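Local coordinates for type IV pilus biogenesis protein PilB (Streptococcus sanguinis, PDB 7B7P), which is a minor type IV pilin with a direct role in adhesion, pairing a pilin module with a von Willebrand factor A-like module that carries a metal-binding site, at residues Glu189-Ile194 and Asn374-Tyr379; Ala207-Ile212 and Gln415-Leu420; Gln228-Leu233 and Met266-Ser271; Gly300-Leu305 and Gly310-Asn315. One frame throughout, in Å; residues are numbered along the deposited sequence.

Contact 1: Glu189-Ile194 and Asn374-Tyr379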
loop_
_atom_site.group_PDB
_atom_site.type_symbol
_atom_site.label_atom_id
_atom_site.label_comp_id
_atom_site.label_asym_id
_atom_site.label_seq_id
_atom_site.Cartn_x
_atom_site.Cartn_y
_atom_site.Cartn_z
ATOM N N GLU A 189 18.443 -15.478 -18.192
ATOM C CA GLU A 189 17.029 -15.804 -18.134
ATOM C C GLU A 189 16.207 -14.740 -18.864
ATOM O O GLU A 189 16.628 -13.590 -19.005
ATOM C CB GLU A 189 16.580 -15.900 -16.677
ATOM C CG GLU A 189 17.442 -16.787 -15.801
ATOM C CD GLU A 189 17.176 -16.574 -14.310
ATOM O OE1 GLU A 189 17.757 -15.625 -13.720
ATOM O OE2 GLU A 189 16.386 -17.355 -13.722
ATOM N N SER A 190 15.036 -15.140 -19.348
ATOM C CA SER A 190 14.081 -14.187 -19.905
ATOM C C SER A 190 13.439 -13.361 -18.796
ATOM O O SER A 190 13.432 -13.740 -17.615
ATOM C CB SER A 190 12.978 -14.908 -20.684
ATOM O OG SER A 190 12.022 -15.430 -19.767
ATOM N N ARG A 191 12.882 -12.215 -19.194
ATOM C CA ARG A 191 12.112 -11.404 -18.258
ATOM C C ARG A 191 11.013 -12.230 -17.616
ATOM O O ARG A 191 10.807 -12.167 -16.398
ATOM C CB ARG A 191 11.523 -10.189 -18.977
ATOM C CG ARG A 191 12.579 -9.262 -19.548
ATOM C CD ARG A 191 11.969 -8.225 -20.492
ATOM N NE ARG A 191 13.009 -7.507 -21.218
ATOM C CZ ARG A 191 12.792 -6.442 -21.982
ATOM N NH1 ARG A 191 11.559 -5.951 -22.130
ATOM N NH2 ARG A 191 13.807 -5.871 -22.606
ATOM N N MET A 192 10.313 -13.037 -18.414
ATOM C CA MET A 192 9.285 -13.897 -17.838
ATOM C C MET A 192 9.875 -14.904 -16.848
ATOM O O MET A 192 9.288 -15.140 -15.784
ATOM C CB MET A 192 8.507 -14.623 -18.935
ATOM C CG MET A 192 7.218 -15.207 -18.381
ATOM S SD MET A 192 6.172 -13.904 -17.632
ATOM C CE MET A 192 5.525 -13.206 -19.164
ATOM N N ASP A 193 11.029 -15.507 -17.173
ATOM C CA ASP A 193 11.672 -16.416 -16.222
ATOM C C ASP A 193 11.890 -15.713 -14.893
ATOM O O ASP A 193 11.519 -16.228 -13.834
ATOM C CB ASP A 193 13.010 -16.938 -16.768
ATOM C CG ASP A 193 12.837 -17.860 -17.963
ATOM O OD1 ASP A 193 11.810 -18.570 -18.013
ATOM O OD2 ASP A 193 13.731 -17.877 -18.846
ATOM N N ILE A 194 12.441 -14.498 -14.938
ATOM C CA ILE A 194 12.724 -13.796 -13.693
ATOM C C ILE A 194 11.426 -13.422 -12.985
ATOM O O ILE A 194 11.322 -13.521 -11.751
ATOM C CB ILE A 194 13.619 -12.573 -13.970
ATOM C CG1 ILE A 194 14.916 -13.017 -14.643
ATOM C CG2 ILE A 194 13.918 -11.813 -12.684
ATOM C CD1 ILE A 194 15.821 -11.893 -15.011
ATOM N N ASN A 374 16.018 1.488 -21.346
ATOM C CA ASN A 374 15.492 2.783 -20.914
ATOM C C ASN A 374 14.172 3.126 -21.573
ATOM O O ASN A 374 13.206 3.463 -20.885
ATOM C CB ASN A 374 16.499 3.895 -21.207
ATOM C CG ASN A 374 17.706 3.838 -20.289
ATOM O OD1 ASN A 374 17.755 3.019 -19.375
ATOM N ND2 ASN A 374 18.680 4.718 -20.524
ATOM N N HIS A 375 14.120 3.084 -22.913
ATOM C CA HIS A 375 12.968 3.648 -23.600
ATOM C C HIS A 375 11.741 2.760 -23.489
ATOM O O HIS A 375 10.631 3.232 -23.749
ATOM C CB HIS A 375 13.286 3.925 -25.080
ATOM C CG HIS A 375 13.239 2.708 -25.951
ATOM N ND1 HIS A 375 14.373 2.020 -26.334
ATOM C CD2 HIS A 375 12.193 2.045 -26.504
ATOM C CE1 HIS A 375 14.027 0.984 -27.076
ATOM N NE2 HIS A 375 12.712 0.982 -27.202
ATOM N N GLU A 376 11.910 1.495 -23.095
ATOM C CA GLU A 376 10.751 0.619 -22.979
ATOM C C GLU A 376 9.914 0.962 -21.761
ATOM O O GLU A 376 8.714 0.686 -21.741
ATOM C CB GLU A 376 11.180 -0.846 -22.929
ATOM C CG GLU A 376 11.568 -1.409 -24.283
ATOM C CD GLU A 376 12.249 -2.780 -24.176
ATOM O OE1 GLU A 376 12.593 -3.343 -25.233
ATOM O OE2 GLU A 376 12.429 -3.296 -23.035
ATOM N N ILE A 377 10.506 1.544 -20.733
ATOM C CA ILE A 377 9.722 1.876 -19.568
ATOM C C ILE A 377 9.602 3.387 -19.406
ATOM O O ILE A 377 9.252 3.867 -18.329
ATOM C CB ILE A 377 10.282 1.198 -18.305
ATOM C CG1 ILE A 377 11.801 1.381 -18.233
ATOM C CG2 ILE A 377 9.904 -0.283 -18.303
ATOM C CD1 ILE A 377 12.316 1.520 -16.821
ATOM N N ALA A 378 9.879 4.144 -20.473
ATOM C CA ALA A 378 9.806 5.609 -20.414
ATOM C C ALA A 378 8.381 6.159 -20.248
ATOM O O ALA A 378 8.215 7.370 -20.062
ATOM C CB ALA A 378 10.444 6.216 -21.668
ATOM N N TYR A 379 7.346 5.326 -20.303
ATOM C CA TYR A 379 5.996 5.807 -20.037
ATOM C C TYR A 379 5.403 5.129 -18.815
ATOM O O TYR A 379 4.190 5.183 -18.611
ATOM C CB TYR A 379 5.112 5.614 -21.269
ATOM C CG TYR A 379 5.682 6.361 -22.424
ATOM C CD1 TYR A 379 5.500 7.737 -22.548
ATOM C CD2 TYR A 379 6.478 5.709 -23.352
ATOM C CE1 TYR A 379 6.063 8.432 -23.601
ATOM C CE2 TYR A 379 7.054 6.376 -24.390
ATOM C CZ TYR A 379 6.857 7.733 -24.519
ATOM O OH TYR A 379 7.430 8.365 -25.601
#

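Contact 2: Ala207-Ile212 and Gln415-Leu420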
loop_
_atom_site.group_PDB
_atom_site.type_symbol
_atom_site.label_atom_id
_atom_site.label_comp_id
_atom_site.label_asym_id
_atom_site.label_seq_id
_atom_site.Cartn_x
_atom_site.Cartn_y
_atom_site.Cartn_z
ATOM N N ALA A 207 1.904 -14.073 2.109
ATOM C CA ALA A 207 1.281 -15.058 2.993
ATOM C C ALA A 207 1.431 -14.681 4.465
ATOM O O ALA A 207 0.479 -14.804 5.246
ATOM C CB ALA A 207 1.876 -16.444 2.733
ATOM N N GLU A 208 2.599 -14.156 4.846
ATOM C CA GLU A 208 2.885 -13.880 6.254
ATOM C C GLU A 208 1.906 -12.877 6.855
ATOM O O GLU A 208 1.576 -12.964 8.044
ATOM C CB GLU A 208 4.315 -13.375 6.396
ATOM C CG GLU A 208 5.363 -14.428 6.130
ATOM C CD GLU A 208 6.752 -13.832 6.070
ATOM O OE1 GLU A 208 7.679 -14.529 5.590
ATOM O OE2 GLU A 208 6.911 -12.659 6.496
ATOM N N ILE A 209 1.436 -11.914 6.059
ATOM C CA ILE A 209 0.453 -10.958 6.563
ATOM C C ILE A 209 -0.804 -11.670 7.060
ATOM O O ILE A 209 -1.461 -11.201 8.000
ATOM C CB ILE A 209 0.113 -9.919 5.474
ATOM C CG1 ILE A 209 1.389 -9.410 4.793
ATOM C CG2 ILE A 209 -0.659 -8.760 6.066
ATOM C CD1 ILE A 209 1.174 -8.204 3.904
ATOM N N GLY A 210 -1.155 -12.810 6.454
ATOM C CA GLY A 210 -2.406 -13.489 6.753
ATOM C C GLY A 210 -3.650 -12.761 6.269
ATOM O O GLY A 210 -3.646 -11.532 6.141
ATOM N N ASN A 211 -4.721 -13.510 5.990
ATOM C CA ASN A 211 -6.025 -12.932 5.653
ATOM C C ASN A 211 -5.954 -12.143 4.345
ATOM O O ASN A 211 -6.442 -11.013 4.230
ATOM C CB ASN A 211 -6.550 -12.064 6.799
ATOM C CG ASN A 211 -7.863 -12.561 7.341
ATOM O OD1 ASN A 211 -8.346 -13.633 6.951
ATOM N ND2 ASN A 211 -8.461 -11.785 8.241
ATOM N N ILE A 212 -5.357 -12.770 3.340
ATOM C CA ILE A 212 -4.911 -12.061 2.156
ATOM C C ILE A 212 -5.055 -13.004 0.971
ATOM O O ILE A 212 -4.453 -14.083 0.952
ATOM C CB ILE A 212 -3.462 -11.560 2.318
ATOM C CG1 ILE A 212 -2.892 -11.011 1.013
ATOM C CG2 ILE A 212 -2.571 -12.635 2.935
ATOM C CD1 ILE A 212 -1.764 -10.006 1.269
ATOM N N GLN A 415 4.428 -2.321 2.480
ATOM C CA GLN A 415 3.480 -1.215 2.491
ATOM C C GLN A 415 2.042 -1.690 2.681
ATOM O O GLN A 415 1.225 -0.959 3.248
ATOM C CB GLN A 415 3.617 -0.410 1.202
ATOM C CG GLN A 415 2.652 0.750 1.101
ATOM C CD GLN A 415 2.939 1.844 2.118
ATOM O OE1 GLN A 415 3.946 2.558 2.009
ATOM N NE2 GLN A 415 2.050 1.992 3.108
ATOM N N ILE A 416 1.708 -2.895 2.215
ATOM C CA ILE A 416 0.373 -3.428 2.458
ATOM C C ILE A 416 0.222 -3.784 3.927
ATOM O O ILE A 416 -0.775 -3.433 4.574
ATOM C CB ILE A 416 0.097 -4.643 1.556
ATOM C CG1 ILE A 416 -0.051 -4.215 0.087
ATOM C CG2 ILE A 416 -1.154 -5.411 2.041
ATOM C CD1 ILE A 416 0.175 -5.377 -0.876
ATOM N N GLN A 417 1.228 -4.474 4.474
ATOM C CA GLN A 417 1.286 -4.739 5.905
ATOM C C GLN A 417 1.037 -3.473 6.718
ATOM O O GLN A 417 0.323 -3.507 7.725
ATOM C CB GLN A 417 2.640 -5.356 6.256
ATOM C CG GLN A 417 2.836 -5.604 7.745
ATOM C CD GLN A 417 2.007 -6.777 8.245
ATOM O OE1 GLN A 417 2.446 -7.933 8.203
ATOM N NE2 GLN A 417 0.790 -6.484 8.704
ATOM N N GLN A 418 1.574 -2.337 6.271
ATOM C CA GLN A 418 1.423 -1.101 7.027
ATOM C C GLN A 418 0.063 -0.435 6.834
ATOM O O GLN A 418 -0.441 0.204 7.766
ATOM C CB GLN A 418 2.544 -0.136 6.662
ATOM C CG GLN A 418 3.794 -0.362 7.515
ATOM C CD GLN A 418 4.326 0.929 8.130
ATOM O OE1 GLN A 418 3.807 2.026 7.867
ATOM N NE2 GLN A 418 5.341 0.799 8.985
ATOM N N ASP A 419 -0.537 -0.529 5.643
ATOM C CA ASP A 419 -1.939 -0.138 5.512
ATOM C C ASP A 419 -2.815 -0.962 6.443
ATOM O O ASP A 419 -3.709 -0.423 7.106
ATOM C CB ASP A 419 -2.418 -0.305 4.070
ATOM C CG ASP A 419 -1.680 0.592 3.091
ATOM O OD1 ASP A 419 -1.197 1.681 3.493
ATOM O OD2 ASP A 419 -1.600 0.191 1.906
ATOM N N LEU A 420 -2.566 -2.273 6.499
ATOM C CA LEU A 420 -3.321 -3.159 7.378
ATOM C C LEU A 420 -3.216 -2.720 8.835
ATOM O O LEU A 420 -4.232 -2.554 9.521
ATOM C CB LEU A 420 -2.817 -4.593 7.209
ATOM C CG LEU A 420 -3.636 -5.641 7.960
ATOM C CD1 LEU A 420 -5.071 -5.676 7.439
ATOM C CD2 LEU A 420 -2.991 -6.992 7.831
#

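Contact 3: Gln228-Leu233 and Met266-Ser271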
loop_
_atom_site.group_PDB
_atom_site.type_symbol
_atom_site.label_atom_id
_atom_site.label_comp_id
_atom_site.label_asym_id
_atom_site.label_seq_id
_atom_site.Cartn_x
_atom_site.Cartn_y
_atom_site.Cartn_z
ATOM N N GLN A 228 -8.605 -16.714 -12.302
ATOM C CA GLN A 228 -9.617 -15.682 -12.168
ATOM C C GLN A 228 -10.056 -15.510 -10.721
ATOM O O GLN A 228 -10.196 -14.379 -10.242
ATOM C CB GLN A 228 -10.815 -15.998 -13.065
ATOM C CG GLN A 228 -12.043 -15.190 -12.724
ATOM C CD GLN A 228 -13.051 -15.136 -13.861
ATOM O OE1 GLN A 228 -13.154 -16.068 -14.657
ATOM N NE2 GLN A 228 -13.799 -14.042 -13.938
ATOM N N ASN A 229 -10.274 -16.602 -10.009
ATOM C CA ASN A 229 -10.779 -16.496 -8.648
ATOM C C ASN A 229 -9.625 -16.308 -7.677
ATOM O O ASN A 229 -8.474 -16.607 -7.988
ATOM C CB ASN A 229 -11.605 -17.732 -8.275
ATOM C CG ASN A 229 -12.848 -17.888 -9.148
ATOM O OD1 ASN A 229 -13.703 -16.992 -9.212
ATOM N ND2 ASN A 229 -12.947 -19.023 -9.831
ATOM N N PHE A 230 -9.950 -15.804 -6.489
ATOM C CA PHE A 230 -8.953 -15.399 -5.502
ATOM C C PHE A 230 -8.627 -16.544 -4.545
ATOM O O PHE A 230 -9.514 -17.037 -3.838
ATOM C CB PHE A 230 -9.451 -14.186 -4.718
ATOM C CG PHE A 230 -9.357 -12.899 -5.479
ATOM C CD1 PHE A 230 -10.208 -12.644 -6.556
ATOM C CD2 PHE A 230 -8.407 -11.949 -5.136
ATOM C CE1 PHE A 230 -10.117 -11.450 -7.273
ATOM C CE2 PHE A 230 -8.306 -10.742 -5.847
ATOM C CZ PHE A 230 -9.165 -10.499 -6.921
ATOM N N SER A 231 -7.352 -16.952 -4.511
ATOM C CA SER A 231 -6.865 -17.910 -3.516
ATOM C C SER A 231 -6.551 -17.196 -2.213
ATOM O O SER A 231 -5.769 -16.240 -2.198
ATOM C CB SER A 231 -5.595 -18.622 -3.993
ATOM O OG SER A 231 -5.657 -19.035 -5.343
ATOM N N ASN A 232 -7.136 -17.668 -1.113
ATOM C CA ASN A 232 -6.654 -17.266 0.201
ATOM C C ASN A 232 -5.360 -18.017 0.492
ATOM O O ASN A 232 -5.312 -19.248 0.395
ATOM C CB ASN A 232 -7.693 -17.551 1.283
ATOM C CG ASN A 232 -7.369 -16.861 2.598
ATOM O OD1 ASN A 232 -6.213 -16.535 2.878
ATOM N ND2 ASN A 232 -8.388 -16.642 3.416
ATOM N N LEU A 233 -4.303 -17.276 0.825
ATOM C CA LEU A 233 -3.016 -17.918 1.066
ATOM C C LEU A 233 -2.978 -18.673 2.389
ATOM O O LEU A 233 -2.161 -19.588 2.537
ATOM C CB LEU A 233 -1.891 -16.884 1.017
ATOM C CG LEU A 233 -1.871 -15.968 -0.207
ATOM C CD1 LEU A 233 -0.832 -14.884 -0.019
ATOM C CD2 LEU A 233 -1.615 -16.755 -1.477
ATOM N N MET A 266 -9.338 -4.871 -12.028
ATOM C CA MET A 266 -10.209 -4.080 -11.158
ATOM C C MET A 266 -11.601 -4.695 -11.019
ATOM O O MET A 266 -12.202 -4.628 -9.935
ATOM C CB MET A 266 -10.316 -2.639 -11.665
ATOM C CG MET A 266 -9.005 -1.869 -11.573
ATOM S SD MET A 266 -9.227 -0.122 -11.904
ATOM C CE MET A 266 -7.776 0.578 -11.071
ATOM N N ILE A 267 -12.164 -5.254 -12.096
ATOM C CA ILE A 267 -13.511 -5.798 -11.929
ATOM C C ILE A 267 -13.476 -7.043 -11.055
ATOM O O ILE A 267 -14.356 -7.238 -10.211
ATOM C CB ILE A 267 -14.225 -6.062 -13.272
ATOM C CG1 ILE A 267 -15.698 -6.394 -12.998
ATOM C CG2 ILE A 267 -13.620 -7.197 -14.034
ATOM C CD1 ILE A 267 -16.615 -6.202 -14.205
ATOM N N SER A 268 -12.442 -7.882 -11.194
ATOM C CA SER A 268 -12.335 -9.027 -10.284
ATOM C C SER A 268 -12.151 -8.573 -8.834
ATOM O O SER A 268 -12.646 -9.226 -7.916
ATOM C CB SER A 268 -11.200 -9.956 -10.714
ATOM O OG SER A 268 -9.926 -9.400 -10.453
ATOM N N LEU A 269 -11.498 -7.433 -8.611
ATOM C CA LEU A 269 -11.374 -6.911 -7.253
ATOM C C LEU A 269 -12.711 -6.385 -6.731
ATOM O O LEU A 269 -13.005 -6.481 -5.527
ATOM C CB LEU A 269 -10.316 -5.805 -7.213
ATOM C CG LEU A 269 -8.840 -6.194 -7.172
ATOM C CD1 LEU A 269 -8.019 -4.908 -7.223
ATOM C CD2 LEU A 269 -8.495 -7.016 -5.907
ATOM N N GLN A 270 -13.533 -5.813 -7.615
ATOM C CA GLN A 270 -14.832 -5.322 -7.176
ATOM C C GLN A 270 -15.688 -6.438 -6.584
ATOM O O GLN A 270 -16.493 -6.190 -5.680
ATOM C CB GLN A 270 -15.570 -4.647 -8.333
ATOM C CG GLN A 270 -15.013 -3.299 -8.765
ATOM C CD GLN A 270 -14.926 -2.275 -7.640
ATOM O OE1 GLN A 270 -14.093 -1.363 -7.690
ATOM N NE2 GLN A 270 -15.804 -2.387 -6.650
ATOM N N SER A 271 -15.506 -7.665 -7.047
ATOM C CA SER A 271 -16.319 -8.781 -6.606
ATOM C C SER A 271 -15.737 -9.495 -5.397
ATOM O O SER A 271 -16.279 -10.521 -4.992
ATOM C CB SER A 271 -16.501 -9.772 -7.751
ATOM O OG SER A 271 -15.422 -10.689 -7.770
#

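Contact 4: Gly300-Leu305 and Gly310-Asn315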
loop_
_atom_site.group_PDB
_atom_site.type_symbol
_atom_site.label_atom_id
_atom_site.label_comp_id
_atom_site.label_asym_id
_atom_site.label_seq_id
_atom_site.Cartn_x
_atom_site.Cartn_y
_atom_site.Cartn_z
ATOM N N GLY A 300 -15.586 5.844 -41.551
ATOM C CA GLY A 300 -14.143 5.892 -41.679
ATOM C C GLY A 300 -13.478 6.138 -40.342
ATOM O O GLY A 300 -12.593 6.990 -40.217
ATOM N N ASN A 301 -13.933 5.426 -39.316
ATOM C CA ASN A 301 -13.324 5.595 -38.005
ATOM C C ASN A 301 -12.070 4.744 -37.863
ATOM O O ASN A 301 -11.062 5.213 -37.326
ATOM C CB ASN A 301 -14.321 5.243 -36.912
ATOM C CG ASN A 301 -13.913 5.788 -35.562
ATOM O OD1 ASN A 301 -13.179 6.781 -35.465
ATOM N ND2 ASN A 301 -14.379 5.133 -34.508
ATOM N N ARG A 302 -12.125 3.502 -38.342
ATOM C CA ARG A 302 -11.010 2.568 -38.273
ATOM C C ARG A 302 -10.159 2.719 -39.525
ATOM O O ARG A 302 -10.640 2.493 -40.640
ATOM C CB ARG A 302 -11.526 1.134 -38.137
ATOM C CG ARG A 302 -10.484 0.035 -38.107
ATOM C CD ARG A 302 -11.213 -1.282 -38.022
ATOM N NE ARG A 302 -10.332 -2.425 -37.780
ATOM C CZ ARG A 302 -9.635 -3.046 -38.729
ATOM N NH1 ARG A 302 -9.713 -2.646 -39.994
ATOM N NH2 ARG A 302 -8.877 -4.080 -38.425
ATOM N N VAL A 303 -8.909 3.125 -39.349
ATOM C CA VAL A 303 -7.954 3.189 -40.447
ATOM C C VAL A 303 -6.936 2.075 -40.260
ATOM O O VAL A 303 -6.276 1.973 -39.214
ATOM C CB VAL A 303 -7.298 4.570 -40.555
ATOM C CG1 VAL A 303 -6.853 5.042 -39.218
ATOM C CG2 VAL A 303 -6.135 4.513 -41.519
ATOM N N ASP A 304 -6.838 1.227 -41.280
ATOM C CA ASP A 304 -6.107 -0.038 -41.234
ATOM C C ASP A 304 -4.804 0.141 -42.008
ATOM O O ASP A 304 -4.747 -0.055 -43.224
ATOM C CB ASP A 304 -6.965 -1.151 -41.817
ATOM C CG ASP A 304 -6.345 -2.503 -41.673
ATOM O OD1 ASP A 304 -5.112 -2.582 -41.562
ATOM O OD2 ASP A 304 -7.094 -3.502 -41.673
ATOM N N LEU A 305 -3.744 0.505 -41.288
ATOM C CA LEU A 305 -2.406 0.586 -41.858
ATOM C C LEU A 305 -1.583 -0.655 -41.543
ATOM O O LEU A 305 -0.356 -0.568 -41.431
ATOM C CB LEU A 305 -1.691 1.836 -41.354
ATOM C CG LEU A 305 -2.387 3.160 -41.677
ATOM C CD1 LEU A 305 -1.548 4.373 -41.269
ATOM C CD2 LEU A 305 -2.707 3.195 -43.153
ATOM N N GLY A 310 2.199 -1.486 -39.971
ATOM C CA GLY A 310 2.100 -2.261 -38.746
ATOM C C GLY A 310 1.210 -1.665 -37.673
ATOM O O GLY A 310 1.522 -1.793 -36.474
ATOM N N ARG A 311 0.108 -1.018 -38.059
ATOM C CA ARG A 311 -0.783 -0.478 -37.040
ATOM C C ARG A 311 -2.207 -0.317 -37.563
ATOM O O ARG A 311 -2.444 -0.178 -38.768
ATOM C CB ARG A 311 -0.277 0.863 -36.509
ATOM C CG ARG A 311 -0.167 1.946 -37.545
ATOM C CD ARG A 311 0.068 3.257 -36.841
ATOM N NE ARG A 311 0.120 4.390 -37.746
ATOM C CZ ARG A 311 1.231 4.861 -38.301
ATOM N NH1 ARG A 311 2.405 4.278 -38.065
ATOM N NH2 ARG A 311 1.166 5.915 -39.106
ATOM N N VAL A 312 -3.147 -0.337 -36.623
ATOM C CA VAL A 312 -4.550 -0.039 -36.857
ATOM C C VAL A 312 -4.997 0.969 -35.812
ATOM O O VAL A 312 -4.816 0.752 -34.609
ATOM C CB VAL A 312 -5.421 -1.305 -36.784
ATOM C CG1 VAL A 312 -6.884 -0.946 -36.914
ATOM C CG2 VAL A 312 -4.998 -2.301 -37.861
ATOM N N THR A 313 -5.595 2.062 -36.254
ATOM C CA THR A 313 -5.954 3.103 -35.316
ATOM C C THR A 313 -7.397 3.544 -35.540
ATOM O O THR A 313 -7.995 3.314 -36.601
ATOM C CB THR A 313 -4.953 4.262 -35.419
ATOM O OG1 THR A 313 -5.435 5.396 -34.681
ATOM C CG2 THR A 313 -4.660 4.608 -36.888
ATOM N N PHE A 314 -7.973 4.134 -34.499
ATOM C CA PHE A 314 -9.319 4.684 -34.568
ATOM C C PHE A 314 -9.227 6.195 -34.429
ATOM O O PHE A 314 -8.645 6.694 -33.456
ATOM C CB PHE A 314 -10.224 4.073 -33.505
ATOM C CG PHE A 314 -10.521 2.608 -33.737
ATOM C CD1 PHE A 314 -9.631 1.619 -33.309
ATOM C CD2 PHE A 314 -11.688 2.220 -34.381
ATOM C CE1 PHE A 314 -9.913 0.259 -33.528
ATOM C CE2 PHE A 314 -11.978 0.869 -34.594
ATOM C CZ PHE A 314 -11.088 -0.106 -34.177
ATOM N N ASN A 315 -9.772 6.909 -35.429
ATOM C CA ASN A 315 -9.795 8.372 -35.407
ATOM C C ASN A 315 -10.503 8.890 -34.164
ATOM O O ASN A 315 -10.018 9.814 -33.501
ATOM C CB ASN A 315 -10.477 8.912 -36.667
ATOM C CG ASN A 315 -9.676 8.648 -37.934
ATOM O OD1 ASN A 315 -8.441 8.729 -37.931
ATOM N ND2 ASN A 315 -10.375 8.338 -39.030
#

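Contact 1: Glu189-Ile194 and Asn374-Tyr379
Arg191 and Glu376 reach for each other across a gap that leaves their CA atoms 13.0 Å apart, forming a salt bridge beside the metal ion-dependent adhesion site (MIDAS) of the von Willebrand factor A-like module. Only long side chains could span such a distance. In Arg191, CG lies anti to the carbonyl carbon (chi1 -62°) and the chain then runs extended to NE, so the guanidinium is held far out from the start of helix 191-209. Glu376, in a short 3-10 turn, is likewise extended beyond CG. The two meet end-on with their planes 64° apart, so this is no flat, two-oxygen pairing: both terminal nitrogens converge on a single carboxylate oxygen, each through a bent bond (135° at the hydrogen). NH1 of Arg191 comes to OE2 of Glu376 at 2.9 Å from above the carboxylate plane, while NH2 uses the syn lone pair of that oxygen at 3.0 Å. Ser371 OG is a further hydrogen-bond partner of OE2. On the arginine side, NH1 also bridges to Asp284, which with Ser173 is seen to bind magnesium, and NE donates to the carbonyl of Asp177. The guanidinium is thus fixed from several directions as a second-shell group, its side chain about 6 Å from a magnesium ion, and its positive charge probably helps balance the acidic surroundings. At the start of the same helix Ser190 and Asp193 form a capping box: Ser190 N donates to Asp193 OD2 at 3.1 Å, and Asp193 N to Ser190 OG at 2.8 Å.

Contact 2: Ala207-Ile212 and Gln415-Leu420
The side-chain amide of Gln417 is the flat group that meets Ile209. Methyl CG2 of Ile209 stands off the amide plane, nearly equidistant from CD, OE1 and NE2 of Gln417, the last at 3.8 Å. No hydrogen bond crosses here; the partly exposed amide turns a face obliquely to the methyl, a place that suits glutamine because its methylenes and flat end can cover an aliphatic neighbour while remaining compatible with water. A bend at chi2 (73°) folds the Gln417 chain back toward the isoleucine, although its CB does not aim there. A second amide, that of Gln415, turns elsewhere: its NE2 reaches Asp419 OD1 one helical turn on, at 3.3 Å, from above the carboxylate plane, while OD2 of Asp419 is held by Arg364 and Tyr278. In the von Willebrand factor A fold, helices flank a central mostly parallel sheet, and here the end of helix 191-209 meets the last helix, 402-424, over strand 162-169, whose Ile162 touches both Ile416 and Leu420. Ile209 carries the contact. Its CD1 lies 3.8 Å from the backbone N of Gln417 and 4.1 Å from CG2 of Ile416, whereas its CG2, anti to the backbone N, comes to 3.4 Å from Leu420 CD2, a short spacing whose exact value is doubtful. The branched side chain can therefore fill two directions at once. At Gly210 the chain leaves helical geometry with positive phi (70°), which glycine adopts easily, and leads into strand 212-219, while the carbonyl of Ile209 accepts a hydrogen bond from Gln159 NE2.

Contact 3: Gln228-Leu233 and Met266-Ser271
Phe230 drives the tip of its ring between Ser268 and Leu269 of helix 258-270. Its CG lies anti to the carbonyl carbon (chi1 -77°), which carries the ring away from the strand and toward the last turn of that helix. Leu269 takes the same kind of first torsion; its CB starts off away from the strand, but the branch returns, and CD2 settles 3.7 Å from both CZ and CE2 of Phe230, the two side chains crossing at about a right angle. Strand 230-232 follows a corner in the chain at Asn229 and pairs antiparallel with 212-219 of the central sheet, so the ring bridges that sheet to one of the helices of the von Willebrand factor A fold. The ring also touches Ala163, Ser213 and Asn215 of the sheet. In Ser268 the hydroxyl sits between the backbone N and the carbonyl carbon (chi1 73°), where it bonds Gly265 O and Asn215 ND2; serine suits this spot because it is compact and its polar atom is satisfied although buried. The carbonyl O of Ser268 lies 3.4 Å from Phe230 CE1, approaching the ring obliquely, and accepts a hydrogen bond from Ser271 OG at 3.1 Å.

Contact 4: Gly300-Leu305 and Gly310-Asn315
With chi1 at 178° and an extended chain as far as NE, Arg302 passes its methylenes obliquely across Phe314, CB to ring atom CE2 at 3.6 Å, and a chi4 of -82° then turns the guanidinium so that one face rests on CG1 of Val312. From there NH1 forms a salt bridge within its own strand to Asp304 OD2, at 3.2 Å and from above the carboxylate plane, while Asp304 OD1 is hydrogen-bonded to Ser306 OG. Arginine fits because its aliphatic part covers the phenylalanine and valine while its charged end meets a carboxylate. On the other face of this beta hairpin, Val303 and Thr313 lie side by side pointing the same way. A methyl of each, CG1 of the valine and CG2 of the threonine, occupies the position between backbone N and carbonyl carbon, and the modelled 3.2 Å between these methyls is too short to be taken literally. Their backbones form a hydrogen-bonded antiparallel pair: Val303 N to Thr313 O at 2.9 Å and Thr313 N to Val303 O at 3.0 Å. At the open end of the hairpin, Asn315 N donates to Asn301 O at 2.9 Å in the carbonyl plane, and Asn315 ND2 adds a weak bond to Gly300 O. Asn301 spends its own amide on Ala296 O and Asn316 N, which ties the flanking loops to the strands. Near the turn Leu305 CD1 rests against Arg311 NH2, 3.8 Å away. Strand 302-305 is outermost in a four-stranded antiparallel sheet; 311-314 pairs on its other side with 332-335, where Val312 meets Tyr334, while Phe314 packs on Val292 and Leu297.

How the contacts relate
Contacts 1 and 2 sit at the two ends of helix 191-209, their centres 27 Å apart, so one helix joins the neighbourhood of the metal site to the junction with helix 402-424. Contact 1 alone adjoins that site, through Arg191 and its salt bridge to Asp284. Contact 2 touches contact 3 where the start of strand 212-219 meets the residue following strand 230-232, with Ile212 O and Leu233 N 3.2 Å apart, a probable hydrogen bond, and Leu233 CD1 packing against the backbone N of Ala207. Contact 4 belongs to a separate antiparallel sheet on the metal-site side of the chain: its nearest atoms lie about 14 Å from contact 1 but about 35 Å from contact 2.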